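Local coordinates for Mgp-operon protein 3 (Mycoplasma pneumoniae, PDB 6RJ1) that is an immunodominant surface protein of a human pathogen, also called P40/P90, and probably takes part in adhesion to sugar-bearing host cells, at residues Val166-Thr171 with Ser235-Glu240; Thr171-Asn176 with Ala360-Gln365; Glu240-Thr245 with Lys355-Ala360; Met366-Pro371 with Asp441-Val446. All coordinates share one frame; numbering follows the deposited sequence.

Contact 1. Residues Val166-Thr171 with Ser235-Glu240; sequences VEQPVT and SWPVYE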
loop_
_atom_site.group_PDB
_atom_site.type_symbol
_atom_site.label_atom_id
_atom_site.label_comp_id
_atom_site.label_asym_id
_atom_site.label_seq_id
_atom_site.Cartn_x
_atom_site.Cartn_y
_atom_site.Cartn_z
ATOM N N VAL A 166 -8.447 9.326 -8.474
ATOM C CA VAL A 166 -7.467 8.290 -8.138
ATOM C C VAL A 166 -6.322 8.358 -9.155
ATOM O O VAL A 166 -6.559 8.400 -10.362
ATOM C CB VAL A 166 -8.067 6.855 -8.030
ATOM C CG1 VAL A 166 -7.028 5.857 -7.506
ATOM C CG2 VAL A 166 -9.316 6.828 -7.149
ATOM N N GLU A 167 -5.087 8.385 -8.658
ATOM C CA GLU A 167 -3.889 8.426 -9.486
ATOM C C GLU A 167 -3.702 7.089 -10.212
ATOM O O GLU A 167 -3.960 6.032 -9.623
ATOM C CB GLU A 167 -2.655 8.702 -8.616
ATOM C CG GLU A 167 -1.424 9.128 -9.402
ATOM C CD GLU A 167 -0.102 9.012 -8.668
ATOM O OE1 GLU A 167 -0.103 8.624 -7.477
ATOM O OE2 GLU A 167 0.941 9.319 -9.290
ATOM N N GLN A 168 -3.207 7.133 -11.473
ATOM C CA GLN A 168 -2.898 5.922 -12.226
ATOM C C GLN A 168 -1.836 5.118 -11.446
ATOM O O GLN A 168 -1.025 5.733 -10.743
ATOM C CB GLN A 168 -2.483 6.237 -13.680
ATOM C CG GLN A 168 -1.155 6.958 -13.860
ATOM C CD GLN A 168 -0.854 7.245 -15.308
ATOM O OE1 GLN A 168 -0.573 8.379 -15.683
ATOM N NE2 GLN A 168 -0.899 6.226 -16.157
ATOM N N PRO A 169 -1.882 3.766 -11.426
ATOM C CA PRO A 169 -0.912 3.028 -10.603
ATOM C C PRO A 169 0.549 3.275 -10.964
ATOM O O PRO A 169 0.881 3.532 -12.126
ATOM C CB PRO A 169 -1.329 1.565 -10.782
ATOM C CG PRO A 169 -2.719 1.611 -11.287
ATOM C CD PRO A 169 -2.787 2.839 -12.131
ATOM N N VAL A 170 1.412 3.257 -9.946
ATOM C CA VAL A 170 2.849 3.431 -10.113
ATOM C C VAL A 170 3.383 2.075 -10.570
ATOM O O VAL A 170 3.156 1.060 -9.904
ATOM C CB VAL A 170 3.544 3.942 -8.823
ATOM C CG1 VAL A 170 5.057 4.028 -9.012
ATOM C CG2 VAL A 170 2.983 5.289 -8.374
ATOM N N THR A 171 4.047 2.045 -11.724
ATOM C CA THR A 171 4.584 0.796 -12.260
ATOM C C THR A 171 6.063 0.674 -11.884
ATOM O O THR A 171 6.684 1.693 -11.560
ATOM C CB THR A 171 4.374 0.729 -13.790
ATOM O OG1 THR A 171 5.283 1.620 -14.445
ATOM C CG2 THR A 171 2.930 0.991 -14.201
ATOM N N SER A 235 -11.223 6.318 -17.108
ATOM C CA SER A 235 -10.187 5.293 -17.243
ATOM C C SER A 235 -8.806 5.909 -17.193
ATOM O O SER A 235 -8.587 7.006 -17.730
ATOM C CB SER A 235 -10.338 4.535 -18.555
ATOM O OG SER A 235 -11.562 3.830 -18.582
ATOM N N TRP A 236 -7.858 5.180 -16.583
ATOM C CA TRP A 236 -6.463 5.594 -16.540
ATOM C C TRP A 236 -5.854 5.271 -17.911
ATOM O O TRP A 236 -6.252 4.269 -18.528
ATOM C CB TRP A 236 -5.696 4.773 -15.502
ATOM C CG TRP A 236 -6.051 5.014 -14.074
ATOM C CD1 TRP A 236 -6.147 6.218 -13.437
ATOM C CD2 TRP A 236 -6.192 4.012 -13.064
ATOM N NE1 TRP A 236 -6.389 6.023 -12.096
ATOM C CE2 TRP A 236 -6.435 4.678 -11.843
ATOM C CE3 TRP A 236 -6.172 2.604 -13.078
ATOM C CZ2 TRP A 236 -6.644 3.988 -10.645
ATOM C CZ3 TRP A 236 -6.364 1.923 -11.891
ATOM C CH2 TRP A 236 -6.610 2.608 -10.694
ATOM N N PRO A 237 -4.873 6.051 -18.414
ATOM C CA PRO A 237 -4.227 5.652 -19.673
ATOM C C PRO A 237 -3.127 4.627 -19.399
ATOM O O PRO A 237 -2.627 4.528 -18.273
ATOM C CB PRO A 237 -3.660 6.965 -20.221
ATOM C CG PRO A 237 -3.618 7.919 -19.053
ATOM C CD PRO A 237 -4.244 7.261 -17.853
ATOM N N VAL A 238 -2.762 3.849 -20.426
ATOM C CA VAL A 238 -1.676 2.856 -20.336
ATOM C C VAL A 238 -0.334 3.609 -20.308
ATOM O O VAL A 238 0.643 3.125 -19.748
ATOM C CB VAL A 238 -1.715 1.794 -21.472
ATOM C CG1 VAL A 238 -2.333 0.480 -21.016
ATOM C CG2 VAL A 238 -2.351 2.315 -22.761
ATOM N N TYR A 239 -0.331 4.821 -20.887
ATOM C CA TYR A 239 0.802 5.735 -20.983
ATOM C C TYR A 239 0.954 6.563 -19.718
ATOM O O TYR A 239 -0.039 6.928 -19.074
ATOM C CB TYR A 239 0.654 6.663 -22.205
ATOM C CG TYR A 239 0.102 5.961 -23.423
ATOM C CD1 TYR A 239 0.928 5.200 -24.247
ATOM C CD2 TYR A 239 -1.253 6.025 -23.734
ATOM C CE1 TYR A 239 0.416 4.515 -25.350
ATOM C CE2 TYR A 239 -1.776 5.347 -24.836
ATOM C CZ TYR A 239 -0.935 4.595 -25.645
ATOM O OH TYR A 239 -1.446 3.927 -26.732
ATOM N N GLU A 240 2.209 6.860 -19.369
ATOM C CA GLU A 240 2.585 7.681 -18.220
ATOM C C GLU A 240 3.810 8.538 -18.574
ATOM O O GLU A 240 4.681 8.064 -19.310
ATOM C CB GLU A 240 2.778 6.848 -16.938
ATOM C CG GLU A 240 3.786 5.711 -17.034
ATOM C CD GLU A 240 4.306 5.265 -15.684
ATOM O OE1 GLU A 240 4.863 6.116 -14.954
ATOM O OE2 GLU A 240 4.156 4.068 -15.352
#
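The CA atoms of Q168 and W236, 5.6 Å apart, are the nearest pair between the two segments, where the chain leaving strand 165-167 passes the loop that leads into strand 239-241. No hydrogen bond runs from backbone to backbone; three with side-chain donors make the polar links. The indole NE1 of W236 donates to V166 O at 2.9 Å, nearly straight at 168°, with the oxygen in the ring plane but the donor above the carbonyl plane. The same ring offers one face to two CH-pi contacts: Q168 CA lies 3.5 Å from the centroid of the five-membered ring of W236, and P169 CD 3.6 Å from that of the six-membered ring. V166 CG1 packs on W236 CZ2 at 3.7 Å. The contact thus joins the mixed sheet containing strand 165-167 to the antiparallel pair formed by strands 239-241 and 356-358, while V446 and Q449 of helix 446-454 touch W236. With CG between the backbone N and the carbonyl carbon (chi1 68°) and the chain extended beyond it, Q168 sends NE2 to Y239 O at 3.1 Å. Its OE1 accepts from the A228 backbone, so both ends of the amide are held and its rotation is fixed. T171 and E240 meet tip to tip, OG1 donating to OE2 at 2.8 Å on the syn side. A salt bridge from E240 OE1 to R227 probably favours the charged carboxylate.

Contact 2. Residues Thr171-Asn176 with Ala360-Gln365; sequences TPYTPN and AQALHQ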
loop_
_atom_site.group_PDB
_atom_site.type_symbol
_atom_site.label_atom_id
_atom_site.label_comp_id
_atom_site.label_asym_id
_atom_site.label_seq_id
_atom_site.Cartn_x
_atom_site.Cartn_y
_atom_site.Cartn_z
ATOM N N THR A 171 4.047 2.045 -11.724
ATOM C CA THR A 171 4.584 0.796 -12.260
ATOM C C THR A 171 6.063 0.674 -11.884
ATOM O O THR A 171 6.684 1.693 -11.560
ATOM C CB THR A 171 4.374 0.729 -13.790
ATOM O OG1 THR A 171 5.283 1.620 -14.445
ATOM C CG2 THR A 171 2.930 0.991 -14.201
ATOM N N PRO A 172 6.682 -0.524 -11.988
ATOM C CA PRO A 172 8.125 -0.621 -11.705
ATOM C C PRO A 172 9.011 0.213 -12.649
ATOM O O PRO A 172 10.213 0.339 -12.393
ATOM C CB PRO A 172 8.404 -2.118 -11.856
ATOM C CG PRO A 172 7.328 -2.623 -12.732
ATOM C CD PRO A 172 6.125 -1.839 -12.362
ATOM N N TYR A 173 8.425 0.784 -13.724
ATOM C CA TYR A 173 9.139 1.598 -14.714
ATOM C C TYR A 173 8.861 3.097 -14.583
ATOM O O TYR A 173 9.334 3.879 -15.413
ATOM C CB TYR A 173 8.866 1.098 -16.148
ATOM C CG TYR A 173 9.102 -0.384 -16.295
ATOM C CD1 TYR A 173 10.387 -0.917 -16.224
ATOM C CD2 TYR A 173 8.040 -1.263 -16.458
ATOM C CE1 TYR A 173 10.609 -2.287 -16.321
ATOM C CE2 TYR A 173 8.250 -2.636 -16.563
ATOM C CZ TYR A 173 9.536 -3.143 -16.491
ATOM O OH TYR A 173 9.744 -4.494 -16.567
ATOM N N THR A 174 8.112 3.498 -13.533
ATOM C CA THR A 174 7.789 4.897 -13.265
ATOM C C THR A 174 9.064 5.586 -12.765
ATOM O O THR A 174 9.566 5.213 -11.700
ATOM C CB THR A 174 6.612 5.017 -12.267
ATOM O OG1 THR A 174 5.470 4.325 -12.780
ATOM C CG2 THR A 174 6.247 6.469 -11.954
ATOM N N PRO A 175 9.628 6.551 -13.528
ATOM C CA PRO A 175 10.850 7.221 -13.057
ATOM C C PRO A 175 10.560 8.311 -12.025
ATOM O O PRO A 175 9.427 8.782 -11.931
ATOM C CB PRO A 175 11.458 7.789 -14.343
ATOM C CG PRO A 175 10.313 7.982 -15.270
ATOM C CD PRO A 175 9.166 7.110 -14.818
ATOM N N ASN A 176 11.588 8.717 -11.259
ATOM C CA ASN A 176 11.516 9.774 -10.239
ATOM C C ASN A 176 10.882 11.079 -10.761
ATOM O O ASN A 176 10.010 11.620 -10.088
ATOM C CB ASN A 176 12.908 10.045 -9.628
ATOM C CG ASN A 176 13.324 9.088 -8.536
ATOM O OD1 ASN A 176 12.501 8.467 -7.838
ATOM N ND2 ASN A 176 14.622 8.977 -8.342
ATOM N N ALA A 360 1.850 -0.949 -20.339
ATOM C CA ALA A 360 0.770 -1.929 -20.475
ATOM C C ALA A 360 1.059 -3.277 -19.800
ATOM O O ALA A 360 0.229 -3.751 -19.017
ATOM C CB ALA A 360 0.429 -2.137 -21.941
ATOM N N GLN A 361 2.242 -3.867 -20.081
ATOM C CA GLN A 361 2.661 -5.170 -19.545
ATOM C C GLN A 361 2.984 -5.120 -18.063
ATOM O O GLN A 361 2.837 -6.131 -17.372
ATOM C CB GLN A 361 3.814 -5.778 -20.353
ATOM C CG GLN A 361 3.512 -5.932 -21.843
ATOM C CD GLN A 361 3.944 -4.737 -22.676
ATOM O OE1 GLN A 361 4.083 -3.603 -22.194
ATOM N NE2 GLN A 361 4.169 -4.970 -23.956
ATOM N N ALA A 362 3.405 -3.940 -17.572
ATOM C CA ALA A 362 3.702 -3.718 -16.159
ATOM C C ALA A 362 2.392 -3.703 -15.378
ATOM O O ALA A 362 2.304 -4.356 -14.339
ATOM C CB ALA A 362 4.460 -2.412 -15.969
ATOM N N LEU A 363 1.358 -3.021 -15.928
ATOM C CA LEU A 363 0.022 -2.925 -15.333
ATOM C C LEU A 363 -0.676 -4.274 -15.278
ATOM O O LEU A 363 -1.177 -4.643 -14.223
ATOM C CB LEU A 363 -0.853 -1.899 -16.068
ATOM C CG LEU A 363 -0.416 -0.439 -16.002
ATOM C CD1 LEU A 363 -0.992 0.346 -17.167
ATOM C CD2 LEU A 363 -0.781 0.201 -14.655
ATOM N N HIS A 364 -0.684 -5.024 -16.395
ATOM C CA HIS A 364 -1.280 -6.364 -16.472
ATOM C C HIS A 364 -0.739 -7.270 -15.339
ATOM O O HIS A 364 -1.506 -8.005 -14.715
ATOM C CB HIS A 364 -1.000 -6.996 -17.853
ATOM C CG HIS A 364 -1.283 -8.465 -17.897
ATOM N ND1 HIS A 364 -2.577 -8.946 -17.989
ATOM C CD2 HIS A 364 -0.434 -9.512 -17.785
ATOM C CE1 HIS A 364 -2.475 -10.262 -17.944
ATOM N NE2 HIS A 364 -1.204 -10.651 -17.823
ATOM N N GLN A 365 0.588 -7.188 -15.090
ATOM C CA GLN A 365 1.340 -7.919 -14.076
ATOM C C GLN A 365 0.978 -7.486 -12.648
ATOM O O GLN A 365 1.148 -8.274 -11.718
ATOM C CB GLN A 365 2.840 -7.734 -14.327
ATOM C CG GLN A 365 3.684 -8.958 -13.977
ATOM C CD GLN A 365 3.475 -10.148 -14.897
ATOM O OE1 GLN A 365 3.603 -10.071 -16.130
ATOM N NE2 GLN A 365 3.166 -11.285 -14.309
#
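T171 OG1, a donor to E240 OE2, also accepts a weak hydrogen bond from Y173 N at 3.3 Å, while T171 N donates to T174 OG1 at 2.9 Å. These bonds brace a type I beta turn from T171 to T174, closed by T174 N donating to T171 O at 3.0 Å, and the turn presses against helix 360-365. T174 OG1 has a further hydrogen bond with E240 OE1, so the two threonines engage both oxygens of that carboxylate. Across the contact no hydrogen bond forms; the helix offers methyl groups. A362 CB points at the turn and touches three of its residues: T171 CB at 3.8 Å, P172 CD at 4.0 Å, and Y173, whose ring it meets at the edge, near the ring plane. P172 CG lies over one face of that ring, offset toward the rim, and P873 and V882 touch the tyrosine from outside the two segments. The buried methyl of T171 is directed by the same torsion that places its hydroxyl: with OG1 between the backbone N and the carbonyl carbon (chi1 74°), CG2 falls anti to the carbonyl carbon. From there T171 CG2 meets L363 CD2 at 3.8 Å.

Contact 3. Residues Glu240-Thr245 with Lys355-Ala360; sequences EPLDST and KYLNTA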
loop_
_atom_site.group_PDB
_atom_site.type_symbol
_atom_site.label_atom_id
_atom_site.label_comp_id
_atom_site.label_asym_id
_atom_site.label_seq_id
_atom_site.Cartn_x
_atom_site.Cartn_y
_atom_site.Cartn_z
ATOM N N GLU A 240 2.209 6.860 -19.369
ATOM C CA GLU A 240 2.585 7.681 -18.220
ATOM C C GLU A 240 3.810 8.538 -18.574
ATOM O O GLU A 240 4.681 8.064 -19.310
ATOM C CB GLU A 240 2.778 6.848 -16.938
ATOM C CG GLU A 240 3.786 5.711 -17.034
ATOM C CD GLU A 240 4.306 5.265 -15.684
ATOM O OE1 GLU A 240 4.863 6.116 -14.954
ATOM O OE2 GLU A 240 4.156 4.068 -15.352
ATOM N N PRO A 241 3.878 9.812 -18.106
ATOM C CA PRO A 241 5.008 10.674 -18.499
ATOM C C PRO A 241 6.352 10.354 -17.851
ATOM O O PRO A 241 6.403 9.825 -16.738
ATOM C CB PRO A 241 4.523 12.074 -18.123
ATOM C CG PRO A 241 3.598 11.855 -16.998
ATOM C CD PRO A 241 2.919 10.542 -17.246
ATOM N N LEU A 242 7.444 10.711 -18.553
ATOM C CA LEU A 242 8.815 10.543 -18.073
ATOM C C LEU A 242 9.122 11.620 -17.040
ATOM O O LEU A 242 9.875 11.371 -16.096
ATOM C CB LEU A 242 9.808 10.638 -19.234
ATOM C CG LEU A 242 9.905 9.416 -20.124
ATOM C CD1 LEU A 242 10.380 9.800 -21.490
ATOM C CD2 LEU A 242 10.838 8.370 -19.527
ATOM N N ASP A 243 8.527 12.816 -17.229
ATOM C CA ASP A 243 8.651 13.983 -16.364
ATOM C C ASP A 243 7.267 14.624 -16.238
ATOM O O ASP A 243 6.748 15.168 -17.214
ATOM C CB ASP A 243 9.672 14.978 -16.953
ATOM C CG ASP A 243 10.224 16.028 -15.999
ATOM O OD1 ASP A 243 9.595 16.267 -14.937
ATOM O OD2 ASP A 243 11.288 16.617 -16.316
ATOM N N SER A 244 6.668 14.543 -15.041
ATOM C CA SER A 244 5.344 15.099 -14.763
ATOM C C SER A 244 5.331 16.626 -14.581
ATOM O O SER A 244 4.263 17.233 -14.451
ATOM C CB SER A 244 4.707 14.398 -13.576
ATOM O OG SER A 244 4.078 13.210 -14.014
ATOM N N THR A 245 6.517 17.236 -14.590
ATOM C CA THR A 245 6.722 18.673 -14.498
ATOM C C THR A 245 6.634 19.259 -15.925
ATOM O O THR A 245 6.383 20.455 -16.094
ATOM C CB THR A 245 8.030 18.926 -13.702
ATOM O OG1 THR A 245 7.700 19.163 -12.332
ATOM C CG2 THR A 245 8.903 20.062 -14.260
ATOM N N LYS A 355 8.609 11.445 -24.373
ATOM C CA LYS A 355 7.663 12.148 -23.503
ATOM C C LYS A 355 6.911 11.191 -22.567
ATOM O O LYS A 355 6.731 11.506 -21.386
ATOM C CB LYS A 355 6.678 13.003 -24.336
ATOM C CG LYS A 355 7.336 14.115 -25.138
ATOM C CD LYS A 355 6.316 15.025 -25.821
ATOM C CE LYS A 355 6.808 15.526 -27.166
ATOM N NZ LYS A 355 7.225 14.456 -28.118
ATOM N N TYR A 356 6.476 10.031 -23.101
ATOM C CA TYR A 356 5.696 9.020 -22.373
ATOM C C TYR A 356 6.256 7.607 -22.481
ATOM O O TYR A 356 6.956 7.278 -23.441
ATOM C CB TYR A 356 4.231 8.995 -22.863
ATOM C CG TYR A 356 3.492 10.302 -22.700
ATOM C CD1 TYR A 356 2.834 10.609 -21.510
ATOM C CD2 TYR A 356 3.423 11.222 -23.742
ATOM C CE1 TYR A 356 2.152 11.817 -21.353
ATOM C CE2 TYR A 356 2.744 12.433 -23.597
ATOM C CZ TYR A 356 2.110 12.727 -22.399
ATOM O OH TYR A 356 1.449 13.921 -22.251
ATOM N N LEU A 357 5.889 6.761 -21.502
ATOM C CA LEU A 357 6.232 5.343 -21.450
ATOM C C LEU A 357 4.942 4.542 -21.597
ATOM O O LEU A 357 3.910 4.942 -21.058
ATOM C CB LEU A 357 6.877 4.957 -20.103
ATOM C CG LEU A 357 8.195 5.609 -19.701
ATOM C CD1 LEU A 357 8.351 5.586 -18.192
ATOM C CD2 LEU A 357 9.392 4.943 -20.387
ATOM N N ASN A 358 5.006 3.405 -22.303
ATOM C CA ASN A 358 3.878 2.490 -22.458
ATOM C C ASN A 358 4.125 1.390 -21.422
ATOM O O ASN A 358 5.057 0.590 -21.568
ATOM C CB ASN A 358 3.819 1.934 -23.891
ATOM C CG ASN A 358 2.527 1.248 -24.258
ATOM O OD1 ASN A 358 1.955 0.465 -23.489
ATOM N ND2 ASN A 358 2.044 1.514 -25.465
ATOM N N THR A 359 3.348 1.407 -20.333
ATOM C CA THR A 359 3.537 0.458 -19.235
ATOM C C THR A 359 2.417 -0.589 -19.168
ATOM O O THR A 359 2.108 -1.095 -18.084
ATOM C CB THR A 359 3.752 1.205 -17.916
ATOM O OG1 THR A 359 2.698 2.157 -17.739
ATOM C CG2 THR A 359 5.111 1.900 -17.848
ATOM N N ALA A 360 1.850 -0.949 -20.339
ATOM C CA ALA A 360 0.770 -1.929 -20.475
ATOM C C ALA A 360 1.059 -3.277 -19.800
ATOM O O ALA A 360 0.229 -3.751 -19.017
ATOM C CB ALA A 360 0.429 -2.137 -21.941
#
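L242 reaches from its loop across K355 to the side chain of L357. Its CB passes the carbonyl oxygen of K355; CG, anti to its own carbonyl carbon (chi1 -77°), lies 4.0 Å from K355 O; CD1 lies against the K355 backbone, 3.8 Å from K355 N; and CD2 touches L357 CD2 at 3.8 Å, the two leucines crossing at about a right angle. L242 N donates to K355 O at 3.0 Å, which holds the root of the side chain beside K355. Next to it E240 and L357 form an antiparallel hydrogen-bonded pair: L357 N donates to E240 O at 2.8 Å, and E240 N to L357 O at 3.1 Å. P241 and Y356 follow as a non-hydrogen-bonded pair with diverging side chains, P241 CB coming 4.0 Å from Y356 CE1. E240 OE2, which accepts from the T171 hydroxyl, lies 3.4 Å from T359 CG2; the T359 hydroxyl is bonded to V238 O. Strands 239-241 and 356-358 make a two-stranded sheet beside helix 253-267, where E260 bonds the Y356 hydroxyl and D267 accepts from the backbone N of K355 and Y356; T359 stands at the N-cap position of helix 360-365, without a side-chain capping bond.

Contact 4. Residues Met366-Pro371 with Asp441-Val446; sequences MGVIVP and DALPNV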
loop_
_atom_site.group_PDB
_atom_site.type_symbol
_atom_site.label_atom_id
_atom_site.label_comp_id
_atom_site.label_asym_id
_atom_site.label_seq_id
_atom_site.Cartn_x
_atom_site.Cartn_y
_atom_site.Cartn_z
ATOM N N MET A 366 0.487 -6.239 -12.477
ATOM C CA MET A 366 0.065 -5.656 -11.195
ATOM C C MET A 366 -1.397 -6.026 -10.839
ATOM O O MET A 366 -1.885 -5.672 -9.753
ATOM C CB MET A 366 0.165 -4.132 -11.250
ATOM C CG MET A 366 1.555 -3.619 -11.227
ATOM S SD MET A 366 1.545 -1.870 -11.608
ATOM C CE MET A 366 0.982 -1.218 -10.056
ATOM N N GLY A 367 -2.081 -6.684 -11.771
ATOM C CA GLY A 367 -3.465 -7.088 -11.594
ATOM C C GLY A 367 -4.440 -6.085 -12.169
ATOM O O GLY A 367 -5.623 -6.100 -11.818
ATOM N N VAL A 368 -3.948 -5.195 -13.041
ATOM C CA VAL A 368 -4.777 -4.196 -13.704
ATOM C C VAL A 368 -5.294 -4.872 -14.977
ATOM O O VAL A 368 -4.523 -5.558 -15.660
ATOM C CB VAL A 368 -3.981 -2.880 -13.964
ATOM C CG1 VAL A 368 -4.697 -1.960 -14.943
ATOM C CG2 VAL A 368 -3.694 -2.143 -12.658
ATOM N N ILE A 369 -6.603 -4.754 -15.252
ATOM C CA ILE A 369 -7.216 -5.338 -16.453
ATOM C C ILE A 369 -6.752 -4.544 -17.682
ATOM O O ILE A 369 -7.153 -3.390 -17.864
ATOM C CB ILE A 369 -8.775 -5.442 -16.364
ATOM C CG1 ILE A 369 -9.237 -6.250 -15.124
ATOM C CG2 ILE A 369 -9.378 -5.997 -17.678
ATOM C CD1 ILE A 369 -10.689 -5.985 -14.702
ATOM N N VAL A 370 -5.869 -5.152 -18.484
ATOM C CA VAL A 370 -5.365 -4.562 -19.722
ATOM C C VAL A 370 -5.911 -5.412 -20.883
ATOM O O VAL A 370 -5.329 -6.453 -21.209
ATOM C CB VAL A 370 -3.818 -4.381 -19.760
ATOM C CG1 VAL A 370 -3.371 -3.709 -21.055
ATOM C CG2 VAL A 370 -3.326 -3.581 -18.556
ATOM N N PRO A 371 -7.069 -5.026 -21.468
ATOM C CA PRO A 371 -7.636 -5.827 -22.576
ATOM C C PRO A 371 -6.682 -5.979 -23.763
ATOM O O PRO A 371 -6.041 -5.015 -24.174
ATOM C CB PRO A 371 -8.928 -5.081 -22.941
ATOM C CG PRO A 371 -9.244 -4.245 -21.734
ATOM C CD PRO A 371 -7.909 -3.847 -21.179
ATOM N N ASP A 441 -7.927 0.272 -27.733
ATOM C CA ASP A 441 -8.889 0.045 -26.651
ATOM C C ASP A 441 -8.437 0.695 -25.352
ATOM O O ASP A 441 -7.305 0.473 -24.899
ATOM C CB ASP A 441 -9.114 -1.465 -26.395
ATOM C CG ASP A 441 -9.298 -2.327 -27.631
ATOM O OD1 ASP A 441 -10.359 -2.201 -28.295
ATOM O OD2 ASP A 441 -8.390 -3.140 -27.925
ATOM N N ALA A 442 -9.332 1.496 -24.753
ATOM C CA ALA A 442 -9.095 2.117 -23.450
ATOM C C ALA A 442 -9.290 1.051 -22.365
ATOM O O ALA A 442 -10.054 0.099 -22.565
ATOM C CB ALA A 442 -10.069 3.262 -23.230
ATOM N N LEU A 443 -8.595 1.203 -21.226
ATOM C CA LEU A 443 -8.694 0.272 -20.096
ATOM C C LEU A 443 -10.067 0.409 -19.436
ATOM O O LEU A 443 -10.640 1.491 -19.507
ATOM C CB LEU A 443 -7.631 0.605 -19.024
ATOM C CG LEU A 443 -6.147 0.584 -19.383
ATOM C CD1 LEU A 443 -5.322 1.063 -18.215
ATOM C CD2 LEU A 443 -5.684 -0.800 -19.773
ATOM N N PRO A 444 -10.589 -0.613 -18.718
ATOM C CA PRO A 444 -11.851 -0.416 -17.981
ATOM C C PRO A 444 -11.728 0.636 -16.857
ATOM O O PRO A 444 -10.615 0.986 -16.458
ATOM C CB PRO A 444 -12.136 -1.809 -17.397
ATOM C CG PRO A 444 -11.279 -2.746 -18.176
ATOM C CD PRO A 444 -10.064 -1.975 -18.508
ATOM N N ASN A 445 -12.882 1.132 -16.355
ATOM C CA ASN A 445 -13.063 2.141 -15.285
ATOM C C ASN A 445 -12.071 1.997 -14.116
ATOM O O ASN A 445 -11.619 0.887 -13.824
ATOM C CB ASN A 445 -14.487 2.043 -14.679
ATOM C CG ASN A 445 -15.620 2.040 -15.653
ATOM O OD1 ASN A 445 -16.277 3.062 -15.878
ATOM N ND2 ASN A 445 -15.893 0.882 -16.242
ATOM N N VAL A 446 -11.818 3.112 -13.396
ATOM C CA VAL A 446 -11.000 3.130 -12.185
ATOM C C VAL A 446 -11.681 2.216 -11.142
ATOM O O VAL A 446 -11.005 1.408 -10.497
ATOM C CB VAL A 446 -10.799 4.580 -11.662
ATOM C CG1 VAL A 446 -10.213 4.606 -10.248
ATOM C CG2 VAL A 446 -9.933 5.394 -12.619
#
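L443 holds CG anti to its carbonyl carbon (chi1 -59°) and CD1 anti to CA (chi2 175°), and V370 holds CG2 anti to its carbonyl carbon; L443 CD2 meets V370 CG2 at 3.8 Å, the two side chains slanting across each other. The contact joins two irregular segments, the first leaving helix 360-365 through a Schellman motif in which G367 takes positive phi (95°), the second leading into helix 446-454. No hydrogen bond crosses between them. L443 CD2 is the hub, close to the V370 backbone at CA and to P371 CD at 4.0 Å, and it also lies 3.5 Å from I369 O. P444 fits beside it: its CG touches I369 CG2 at 3.8 Å, the I369 and P444 side chains crossing at about a right angle. Helix 446-454 supplies two polar ties, Q449 accepting from I369 N and H452 ND1 bonding G367 O. L363 of the preceding helix touches V368 and V370, and L443 O is bonded by the S235 hydroxyl. I369 O lies beside the proline ring, 3.3 Å from P444 CD. P371, partly exposed, meets P444 tip to tip, P371 CD 3.9 Å from P444 CD.

The four contacts form one connected region on the same side of the chain's centre, and each is largely buried, with the outer end of contact 4 reaching the surface. Contacts 1 and 3 both use strand 239-241 and share E240, whose carboxylate also draws in the threonines of contact 2. Chemistry follows the setting: side-chain hydrogen bonds and an indole face where a strand end meets a loop, backbone pairing in the small sheet of contact 3, and packing without hydrogen bonds, mostly of apolar groups, across contacts 2 and 4. Helix 360-365 links these last two, since contact 2 packs on it and contact 4 lies in the chain that follows it. The indole of contact 1 packs on helix 446-454, into which contact 4 leads.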